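Local coordinates for arginine decarboxylase, A207R protein (Paramecium bursaria Chlorella virus 1, PDB 2NVA), which probably decarboxylates arginine to agmatine, using pyridoxal 5'-phosphate as cofactor, as a member of the ornithine/lysine/arginine decarboxylase class-II family, at residues A[64-70]-A[86-91]. Numbering follows the deposited sequence.
With PL2 ((4-{[(4-{[amino(imino)methyl]amino}butyl)amino]methyl}-5-hydroxy-6-methylpyridin-3-yl)methyl dihydrogen phosphate), chain I.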
loop_
_atom_site.group_PDB
_atom_site.type_symbol
_atom_site.label_atom_id
_atom_site.label_comp_id
_atom_site.label_asym_id
_atom_site.label_seq_id
_atom_site.Cartn_x
_atom_site.Cartn_y
_atom_site.Cartn_z
ATOM N N VAL A 64 7.193 -15.521 24.527
ATOM C CA VAL A 64 7.807 -15.238 23.226
ATOM C C VAL A 64 8.405 -13.835 23.290
ATOM O O VAL A 64 7.826 -12.958 23.938
ATOM C CB VAL A 64 6.755 -15.319 22.087
ATOM C CG1 VAL A 64 7.364 -14.961 20.720
ATOM C CG2 VAL A 64 6.116 -16.726 22.028
ATOM N N ASN A 65 9.562 -13.639 22.649
ATOM C CA ASN A 65 10.215 -12.333 22.630
ATOM C C ASN A 65 9.883 -11.583 21.342
ATOM O O ASN A 65 9.022 -12.028 20.599
ATOM C CB ASN A 65 11.719 -12.489 22.854
ATOM C CG ASN A 65 12.049 -12.947 24.257
ATOM O OD1 ASN A 65 11.205 -12.907 25.155
ATOM N ND2 ASN A 65 13.292 -13.371 24.461
ATOM N N PHE A 66 10.534 -10.446 21.103
ATOM C CA PHE A 66 10.094 -9.561 20.019
ATOM C C PHE A 66 11.214 -9.016 19.166
ATOM O O PHE A 66 12.317 -8.739 19.653
ATOM C CB PHE A 66 9.221 -8.426 20.578
ATOM C CG PHE A 66 7.985 -8.929 21.261
ATOM C CD1 PHE A 66 6.826 -9.162 20.535
ATOM C CD2 PHE A 66 8.006 -9.252 22.615
ATOM C CE1 PHE A 66 5.698 -9.668 21.152
ATOM C CE2 PHE A 66 6.866 -9.767 23.251
ATOM C CZ PHE A 66 5.720 -9.962 22.522
ATOM N N ASP A 67 10.908 -8.928 17.876
ATOM C CA ASP A 67 11.737 -8.254 16.883
ATOM C C ASP A 67 10.986 -6.997 16.474
ATOM O O ASP A 67 9.925 -7.077 15.846
ATOM C CB ASP A 67 11.985 -9.190 15.681
ATOM C CG ASP A 67 12.278 -8.451 14.392
ATOM O OD1 ASP A 67 12.054 -9.042 13.312
ATOM O OD2 ASP A 67 12.707 -7.265 14.427
ATOM N N CYS A 68 11.522 -5.838 16.854
ATOM C CA CYS A 68 10.900 -4.565 16.505
ATOM C C CYS A 68 11.721 -3.841 15.457
ATOM O O CYS A 68 12.944 -3.845 15.521
ATOM C CB CYS A 68 10.760 -3.677 17.737
ATOM S SG CYS A 68 9.591 -4.306 18.976
ATOM N N ALA A 69 11.044 -3.194 14.512
ATOM C CA ALA A 69 11.698 -2.569 13.360
ATOM C C ALA A 69 11.862 -1.063 13.500
ATOM O O ALA A 69 12.586 -0.446 12.717
ATOM C CB ALA A 69 10.908 -2.885 12.079
ATOM N N SER A 70 11.179 -0.479 14.484
ATOM C CA SER A 70 11.123 0.973 14.634
ATOM C C SER A 70 10.784 1.340 16.076
ATOM O O SER A 70 10.394 0.465 16.867
ATOM C CB SER A 70 10.058 1.547 13.689
ATOM O OG SER A 70 8.776 1.002 13.981
ATOM N N ARG A 86 13.488 -7.906 26.365
ATOM C CA ARG A 86 13.002 -8.986 25.480
ATOM C C ARG A 86 12.937 -8.605 23.985
ATOM O O ARG A 86 12.501 -9.406 23.168
ATOM C CB ARG A 86 11.638 -9.504 25.959
ATOM C CG ARG A 86 11.718 -10.311 27.236
ATOM C CD ARG A 86 10.343 -10.437 27.881
ATOM N NE ARG A 86 9.452 -11.320 27.117
ATOM C CZ ARG A 86 8.213 -11.636 27.496
ATOM N NH1 ARG A 86 7.469 -12.445 26.754
ATOM N NH2 ARG A 86 7.712 -11.130 28.613
ATOM N N ILE A 87 13.372 -7.386 23.649
ATOM C CA ILE A 87 13.286 -6.846 22.280
ATOM C C ILE A 87 14.662 -6.843 21.610
ATOM O O ILE A 87 15.651 -6.434 22.235
ATOM C CB ILE A 87 12.704 -5.397 22.296
ATOM C CG1 ILE A 87 11.311 -5.404 22.946
ATOM C CG2 ILE A 87 12.648 -4.781 20.868
ATOM C CD1 ILE A 87 10.758 -4.018 23.246
ATOM N N ILE A 88 14.724 -7.321 20.362
ATOM C CA ILE A 88 15.878 -7.089 19.488
ATOM C C ILE A 88 15.415 -6.028 18.495
ATOM O O ILE A 88 14.369 -6.194 17.850
ATOM C CB ILE A 88 16.329 -8.352 18.702
ATOM C CG1 ILE A 88 17.075 -9.395 19.565
ATOM C CG2 ILE A 88 17.300 -7.980 17.570
ATOM C CD1 ILE A 88 16.872 -9.267 21.027
ATOM N N PHE A 89 16.177 -4.933 18.394
ATOM C CA PHE A 89 15.912 -3.911 17.392
ATOM C C PHE A 89 16.523 -4.432 16.092
ATOM O O PHE A 89 17.653 -4.060 15.728
ATOM C CB PHE A 89 16.557 -2.592 17.828
ATOM C CG PHE A 89 15.955 -1.352 17.200
ATOM C CD1 PHE A 89 15.233 -1.407 15.999
ATOM C CD2 PHE A 89 16.182 -0.107 17.791
ATOM C CE1 PHE A 89 14.727 -0.236 15.420
ATOM C CE2 PHE A 89 15.682 1.060 17.234
ATOM C CZ PHE A 89 14.953 1.011 16.049
ATOM N N ALA A 90 15.786 -5.310 15.406
ATOM C CA ALA A 90 16.370 -6.092 14.304
ATOM C C ALA A 90 16.205 -5.401 12.943
ATOM O O ALA A 90 15.675 -5.987 11.995
ATOM C CB ALA A 90 15.776 -7.511 14.277
ATOM N N HIS A 91 16.666 -4.158 12.852
ATOM C CA HIS A 91 16.629 -3.416 11.596
ATOM C C HIS A 91 18.019 -2.798 11.483
ATOM O O HIS A 91 18.452 -2.076 12.380
ATOM C CB HIS A 91 15.432 -2.482 11.548
ATOM C CG HIS A 91 15.237 -1.810 10.224
ATOM N ND1 HIS A 91 16.288 -1.458 9.407
ATOM C CD2 HIS A 91 14.111 -1.426 9.577
ATOM C CE1 HIS A 91 15.820 -0.886 8.312
ATOM N NE2 HIS A 91 14.501 -0.854 8.391
HETATM N N1 PL2 I . 13.057 -10.375 10.689
HETATM C C2 PL2 I . 13.392 -9.376 9.857
HETATM C C2A PL2 I . 14.617 -8.491 10.164
HETATM C C3 PL2 I . 12.608 -9.164 8.715
HETATM O O3 PL2 I . 12.978 -8.157 7.880
HETATM C C4 PL2 I . 11.492 -9.973 8.423
HETATM C C4A PL2 I . 10.588 -9.762 7.171
HETATM C C5 PL2 I . 11.209 -11.002 9.343
HETATM C C6 PL2 I . 12.005 -11.172 10.461
HETATM P P PL2 I . 8.770 -13.752 8.009
HETATM N N PL2 I . 11.314 -9.136 6.043
HETATM C CA PL2 I . 10.445 -8.225 5.286
HETATM C CG PL2 I . 8.344 -8.019 3.888
HETATM O OP2 PL2 I . 8.711 -14.357 6.523
HETATM O OP3 PL2 I . 7.316 -13.073 8.280
HETATM O OP1 PL2 I . 9.108 -14.797 9.020
HETATM O OP4 PL2 I . 9.860 -12.574 7.893
HETATM C C5M PL2 I . 10.013 -11.949 9.119
HETATM C CB PL2 I . 9.188 -8.950 4.762
HETATM C CD PL2 I . 7.101 -8.752 3.330
HETATM N NE PL2 I . 6.318 -7.736 2.592
HETATM C CZ PL2 I . 5.044 -7.860 2.190
HETATM N NH2 PL2 I . 4.458 -6.829 1.534
HETATM N NH1 PL2 I . 4.360 -8.984 2.424
HETATM O O HOH W 1 13.023 -5.618 12.293
#
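C68 and I87 pack closely on the helix-facing side of two neighbouring parallel strands of the TIM barrel, C68 SG lying 3.6 Å from I87 CG2, with V77 of the connecting helix 71-80 against both. Three backbone bonds join the strands of this beta-alpha-beta unit: F66 N to R86 O, I88 N to F66 O (2.9 Å) and C68 N to I88 O. At the partly exposed N-terminal end, side chains extend the backbone pairing. R86 bends at chi3 (71°) and brings the edge of its guanidinium to the start of segment 64-70, where NE donates to N65 OD1 (3.1 Å) and NH1 to V64 O (2.9 Å), the latter from above the carbonyl plane; C60 O takes NH1 as well. At F89 and A90 the chain passes through two inverse gamma turns, and A90 N reaches C68 O in only a weak, bent bond (129°). There D67, on the barrel-interior side, has chi1 at 155°, roughly trans to the backbone N, which brings OD2 3.1 Å from A90 CB; a water donates to both OD2 and A90 O. D67 OD1 lies 3.1 Å from N1 of the cofactor–agmatine adduct and also salt-bridges K48. A carboxylate shared between K48 and the ring-nitrogen side may help keep N1 in a polar, possibly protonated state.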